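Local coordinates for protein 6-phosphogluconate dehydrogenase (Pseudomonas syringae, PDB 5U5G) that probably reduces 2-oxopropylphosphonate with NADPH as a late step of fosfomycin biosynthesis, at residues A[4-9]-A[59-65]. Numbering follows the deposited sequence.
Sequences VVGFIG and ARVLFVC. With NAP (NADP nicotinamide-adenine-dinucleotide phosphate), chain E.
Gly-6 and Ile-8 of strand 5-8 exchange four backbone hydrogen bonds with segment 59-65, and through them strands 5-8 and 61-64 run parallel, their short axes 21° apart. Gly-6 N donates to Val-61 O at 2.9 Å, within the carbonyl plane, whereas Phe-63 N reaches Gly-6 O from above that plane. Ile-8 N then gives its hydrogen to Phe-63 O, and Ile-8 O accepts from Cys-65 N. Before the strands begin, a water bridges the segments, donating to Val-4 O and accepting from Arg-60 N.

On one face of the sheet, Phe-7 CD2 lies 3.5 Å from Phe-63 CB. The two rings meet obliquely, their planes 31° apart. With CG anti to the backbone N (chi1 -155°), the Phe-7 ring leans across both Phe-63 and Cys-65, and its CE1 is 3.9 Å from Cys-65 CB. Helices 12-23 and 143-156 cover this face, the former against Phe-7, the latter against Phe-63. On the other face, Leu-62 CD2 rests 3.7 Å from Gly-6 CA, filling the place where a side chain at Gly-6 would have to go. Beside it, Ile-8 CD1 approaches Val-64 CG2, the two side chains pointing the same way, with helix 52-58 packed over Ile-8 and Leu-62.

These are the first and fourth strands in sequence, neighbours in the middle of the six parallel strands, ordered 3-2-1-4-5-6, of the Rossmann-type nucleotide-binding fold, and their C-terminal ends open onto the NADP. Cys-65 SG comes within 3.5 Å of NAP O4D on the nicotinamide ribose, while Gly-9 CA is 3.6 Å from NAP O3B on the adenosine ribose. Straight backbone bonds between apolar faces thus hold Gly-9, the probable first glycine of the GxGxxG motif, next to Cys-65, and together they touch both riboses of one cofactor.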
ATOM      1  N   VAL A   4     -15.709  35.326   2.393  1.00 35.58           N
ATOM      2  CA  VAL A   4     -14.764  35.096   3.486  1.00 37.40           C
ATOM      3  C   VAL A   4     -15.010  33.722   4.105  1.00 34.80           C
ATOM      4  O   VAL A   4     -16.149  33.365   4.437  1.00 31.51           O
ATOM      5  CB  VAL A   4     -14.874  36.208   4.543  1.00 34.41           C
ATOM      6  CG1 VAL A   4     -13.980  35.896   5.747  1.00 31.23           C
ATOM      7  CG2 VAL A   4     -14.497  37.548   3.940  1.00 38.99           C
ATOM      8  N   VAL A   5     -13.935  32.954   4.276  1.00 28.33           N
ATOM      9  CA  VAL A   5     -13.982  31.673   4.973  1.00 25.75           C
ATOM     10  C   VAL A   5     -13.145  31.764   6.246  1.00 25.63           C
ATOM     11  O   VAL A   5     -12.082  32.396   6.258  1.00 23.86           O
ATOM     12  CB  VAL A   5     -13.482  30.524   4.073  1.00 30.81           C
ATOM     13  CG1 VAL A   5     -14.423  30.328   2.875  1.00 29.86           C
ATOM     14  CG2 VAL A   5     -12.077  30.808   3.600  1.00 29.74           C
ATOM     15  N   GLY A   6     -13.624  31.115   7.323  1.00 25.61           N
ATOM     16  CA  GLY A   6     -12.876  31.009   8.557  1.00 21.13           C
ATOM     17  C   GLY A   6     -12.144  29.682   8.661  1.00 23.82           C
ATOM     18  O   GLY A   6     -12.480  28.716   7.979  1.00 22.83           O
ATOM     19  N   PHE A   7     -11.134  29.640   9.535  1.00 19.90           N
ATOM     20  CA  PHE A   7     -10.348  28.421   9.723  1.00 19.11           C
ATOM     21  C   PHE A   7      -9.829  28.362  11.152  1.00 20.95           C
ATOM     22  O   PHE A   7      -9.142  29.284  11.598  1.00 20.25           O
ATOM     23  CB  PHE A   7      -9.188  28.358   8.723  1.00 19.31           C
ATOM     24  CG  PHE A   7      -8.724  26.966   8.428  1.00 23.10           C
ATOM     25  CD1 PHE A   7      -8.006  26.241   9.376  1.00 20.08           C
ATOM     26  CD2 PHE A   7      -8.995  26.378   7.200  1.00 20.58           C
ATOM     27  CE1 PHE A   7      -7.584  24.967   9.110  1.00 20.88           C
ATOM     28  CE2 PHE A   7      -8.567  25.103   6.920  1.00 19.48           C
ATOM     29  CZ  PHE A   7      -7.865  24.386   7.874  1.00 25.89           C
ATOM     30  N   ILE A   8     -10.153  27.278  11.859  1.00 21.70           N
ATOM     31  CA  ILE A   8      -9.743  27.056  13.244  1.00 18.74           C
ATOM     32  C   ILE A   8      -8.827  25.841  13.285  1.00 19.03           C
ATOM     33  O   ILE A   8      -9.211  24.756  12.839  1.00 19.97           O
ATOM     34  CB  ILE A   8     -10.956  26.817  14.163  1.00 21.02           C
ATOM     35  CG1 ILE A   8     -11.920  27.992  14.137  1.00 19.76           C
ATOM     36  CG2 ILE A   8     -10.505  26.475  15.572  1.00 20.59           C
ATOM     37  CD1 ILE A   8     -13.383  27.590  14.477  1.00 24.13           C
ATOM     38  N   GLY A   9      -7.635  26.007  13.847  1.00 22.20           N
ATOM     39  CA  GLY A   9      -6.729  24.886  13.972  1.00 20.25           C
ATOM     40  C   GLY A   9      -5.594  25.023  12.987  1.00 21.28           C
ATOM     41  O   GLY A   9      -5.712  24.655  11.817  1.00 21.63           O
ATOM     42  N   ALA A  59     -17.260  35.354   8.980  1.00 26.10           N
ATOM     43  CA  ALA A  59     -17.329  34.226   8.063  1.00 28.72           C
ATOM     44  C   ALA A  59     -18.563  33.385   8.339  1.00 27.13           C
ATOM     45  O   ALA A  59     -18.860  33.061   9.495  1.00 28.37           O
ATOM     46  CB  ALA A  59     -16.054  33.377   8.157  1.00 24.98           C
ATOM     47  N   ARG A  60     -19.291  33.054   7.275  1.00 29.79           N
ATOM     48  CA  ARG A  60     -20.471  32.211   7.362  1.00 29.82           C
ATOM     49  C   ARG A  60     -20.161  30.748   7.067  1.00 26.13           C
ATOM     50  O   ARG A  60     -21.025  29.891   7.294  1.00 24.11           O
ATOM     51  CB  ARG A  60     -21.559  32.725   6.399  1.00 30.29           C
ATOM     52  CG  ARG A  60     -21.808  34.243   6.500  1.00 32.64           C
ATOM     53  CD  ARG A  60     -22.913  34.633   7.500  1.00 29.03           C
ATOM     54  NE  ARG A  60     -22.743  34.076   8.843  1.00 33.15           N
ATOM     55  CZ  ARG A  60     -21.926  34.571   9.771  1.00 29.87           C
ATOM     56  NH1 ARG A  60     -21.192  35.651   9.511  1.00 27.99           N
ATOM     57  NH2 ARG A  60     -21.858  33.987  10.965  1.00 26.96           N
ATOM     58  N   VAL A  61     -18.968  30.454   6.541  1.00 27.69           N
ATOM     59  CA  VAL A  61     -18.449  29.097   6.402  1.00 26.82           C
ATOM     60  C   VAL A  61     -17.105  29.041   7.114  1.00 25.65           C
ATOM     61  O   VAL A  61     -16.250  29.909   6.894  1.00 23.81           O
ATOM     62  CB  VAL A  61     -18.281  28.672   4.933  1.00 27.84           C
ATOM     63  CG1 VAL A  61     -17.786  27.222   4.868  1.00 25.71           C
ATOM     64  CG2 VAL A  61     -19.585  28.820   4.168  1.00 28.21           C
ATOM     65  N   LEU A  62     -16.931  28.036   7.979  1.00 25.60           N
ATOM     66  CA  LEU A  62     -15.697  27.847   8.740  1.00 26.95           C
ATOM     67  C   LEU A  62     -15.178  26.427   8.560  1.00 27.17           C
ATOM     68  O   LEU A  62     -15.964  25.473   8.468  1.00 27.45           O
ATOM     69  CB  LEU A  62     -15.886  28.088  10.247  1.00 23.30           C
ATOM     70  CG  LEU A  62     -16.707  29.253  10.784  1.00 29.24           C
ATOM     71  CD1 LEU A  62     -16.682  29.212  12.283  1.00 31.70           C
ATOM     72  CD2 LEU A  62     -16.145  30.562  10.294  1.00 32.72           C
ATOM     73  N   PHE A  63     -13.855  26.289   8.522  1.00 22.08           N
ATOM     74  CA  PHE A  63     -13.200  24.991   8.599  1.00 22.93           C
ATOM     75  C   PHE A  63     -12.614  24.794   9.993  1.00 23.56           C
ATOM     76  O   PHE A  63     -12.172  25.750  10.640  1.00 22.16           O
ATOM     77  CB  PHE A  63     -12.078  24.856   7.563  1.00 20.75           C
ATOM     78  CG  PHE A  63     -12.548  24.889   6.131  1.00 23.31           C
ATOM     79  CD1 PHE A  63     -12.943  23.721   5.486  1.00 22.79           C
ATOM     80  CD2 PHE A  63     -12.557  26.085   5.419  1.00 23.80           C
ATOM     81  CE1 PHE A  63     -13.365  23.743   4.164  1.00 22.96           C
ATOM     82  CE2 PHE A  63     -12.988  26.122   4.098  1.00 27.15           C
ATOM     83  CZ  PHE A  63     -13.393  24.943   3.468  1.00 24.84           C
ATOM     84  N   VAL A  64     -12.614  23.542  10.443  1.00 18.31           N
ATOM     85  CA  VAL A  64     -12.023  23.131  11.713  1.00 18.55           C
ATOM     86  C   VAL A  64     -11.032  22.015  11.417  1.00 24.58           C
ATOM     87  O   VAL A  64     -11.376  21.044  10.729  1.00 21.35           O
ATOM     88  CB  VAL A  64     -13.090  22.647  12.718  1.00 21.40           C
ATOM     89  CG1 VAL A  64     -12.437  22.161  14.025  1.00 18.96           C
ATOM     90  CG2 VAL A  64     -14.108  23.734  12.992  1.00 20.62           C
ATOM     91  N   CYS A  65      -9.803  22.145  11.940  1.00 18.67           N
ATOM     92  CA  CYS A  65      -8.799  21.097  11.732  1.00 19.91           C
ATOM     93  C   CYS A  65      -7.928  21.018  12.991  1.00 21.92           C
ATOM     94  O   CYS A  65      -6.839  21.590  13.082  1.00 20.38           O
ATOM     95  CB  CYS A  65      -7.952  21.346  10.487  1.00 22.74           C
ATOM     96  SG  CYS A  65      -6.943  19.924  10.076  1.00 24.03           S
TER
HETATM   97  PA  NAP E 301      -1.238  19.062  15.083  1.00 21.92           P
HETATM   98  O1A NAP E 301      -0.872  18.374  16.347  1.00 21.47           O
HETATM   99  O2A NAP E 301      -0.182  19.465  14.084  1.00 22.98           O
HETATM  100  O5B NAP E 301      -2.157  20.403  15.422  1.00 26.10           O
HETATM  101  C5B NAP E 301      -3.185  19.999  16.294  1.00 21.06           C
HETATM  102  C4B NAP E 301      -4.207  21.155  16.334  1.00 23.90           C
HETATM  103  O4B NAP E 301      -5.228  20.913  17.300  1.00 21.02           O
HETATM  104  C3B NAP E 301      -3.465  22.495  16.687  1.00 22.98           C
HETATM  105  O3B NAP E 301      -4.102  23.551  16.035  1.00 25.37           O
HETATM  106  C2B NAP E 301      -3.772  22.598  18.194  1.00 23.98           C
HETATM  107  O2B NAP E 301      -3.813  23.846  18.687  1.00 19.87           O
HETATM  108  C1B NAP E 301      -5.249  22.035  18.163  1.00 21.23           C
HETATM  109  N9A NAP E 301      -5.618  21.631  19.506  1.00 21.84           N
HETATM  110  C8A NAP E 301      -5.308  20.441  20.196  1.00 23.29           C
HETATM  111  N7A NAP E 301      -5.798  20.421  21.465  1.00 22.40           N
HETATM  112  C5A NAP E 301      -6.439  21.661  21.590  1.00 21.52           C
HETATM  113  C6A NAP E 301      -7.138  22.263  22.651  1.00 24.38           C
HETATM  114  N6A NAP E 301      -7.300  21.610  23.848  1.00 24.03           N
HETATM  115  N1A NAP E 301      -7.674  23.504  22.532  1.00 25.97           N
HETATM  116  C2A NAP E 301      -7.489  24.117  21.321  1.00 21.60           C
HETATM  117  N3A NAP E 301      -6.860  23.676  20.223  1.00 22.32           N
HETATM  118  C4A NAP E 301      -6.333  22.423  20.383  1.00 22.05           C
HETATM  119  O3  NAP E 301      -2.227  17.905  14.466  1.00 24.01           O
HETATM  120  PN  NAP E 301      -2.301  17.867  12.868  1.00 20.74           P
HETATM  121  O1N NAP E 301      -2.559  19.188  12.258  1.00 23.16           O
HETATM  122  O2N NAP E 301      -1.388  16.830  12.251  1.00 18.50           O
HETATM  123  O5D NAP E 301      -3.820  17.040  12.634  1.00 23.44           O
HETATM  124  C5D NAP E 301      -4.882  17.866  12.812  1.00 21.02           C
HETATM  125  C4D NAP E 301      -6.112  17.086  12.382  1.00 23.07           C
HETATM  126  O4D NAP E 301      -5.973  16.673  10.998  1.00 24.57           O
HETATM  127  C3D NAP E 301      -6.215  15.759  13.243  1.00 21.37           C
HETATM  128  O3D NAP E 301      -7.567  15.497  13.495  1.00 22.13           O
HETATM  129  C2D NAP E 301      -5.620  14.710  12.330  1.00 21.09           C
HETATM  130  O2D NAP E 301      -6.156  13.428  12.526  1.00 24.18           O
HETATM  131  C1D NAP E 301      -6.098  15.257  10.945  1.00 23.85           C
HETATM  132  N1N NAP E 301      -5.250  14.786   9.868  1.00 24.78           N
HETATM  133  C2N NAP E 301      -3.847  15.008   9.865  1.00 24.72           C
HETATM  134  C3N NAP E 301      -3.113  14.605   8.769  1.00 25.22           C
HETATM  135  C7N NAP E 301      -1.669  14.845   8.715  1.00 25.77           C
HETATM  136  O7N NAP E 301      -0.980  14.542   7.739  1.00 26.45           O
HETATM  137  N7N NAP E 301      -1.040  15.486   9.769  1.00 25.78           N
HETATM  138  C4N NAP E 301      -3.759  13.970   7.566  1.00 24.89           C
HETATM  139  C5N NAP E 301      -5.204  13.775   7.693  1.00 21.95           C
HETATM  140  C6N NAP E 301      -5.873  14.150   8.783  1.00 22.90           C
HETATM  141  P2B NAP E 301      -2.178  24.536  19.200  1.00 21.74           P
HETATM  142  O1X NAP E 301      -1.620  24.822  17.841  1.00 20.99           O
HETATM  143  O2X NAP E 301      -2.589  25.744  20.047  1.00 20.24           O
HETATM  144  O3X NAP E 301      -1.626  23.341  19.938  1.00 22.37           O
HETATM  145  O   HOH W   1     -18.646  34.154   4.811  1.00 33.26           O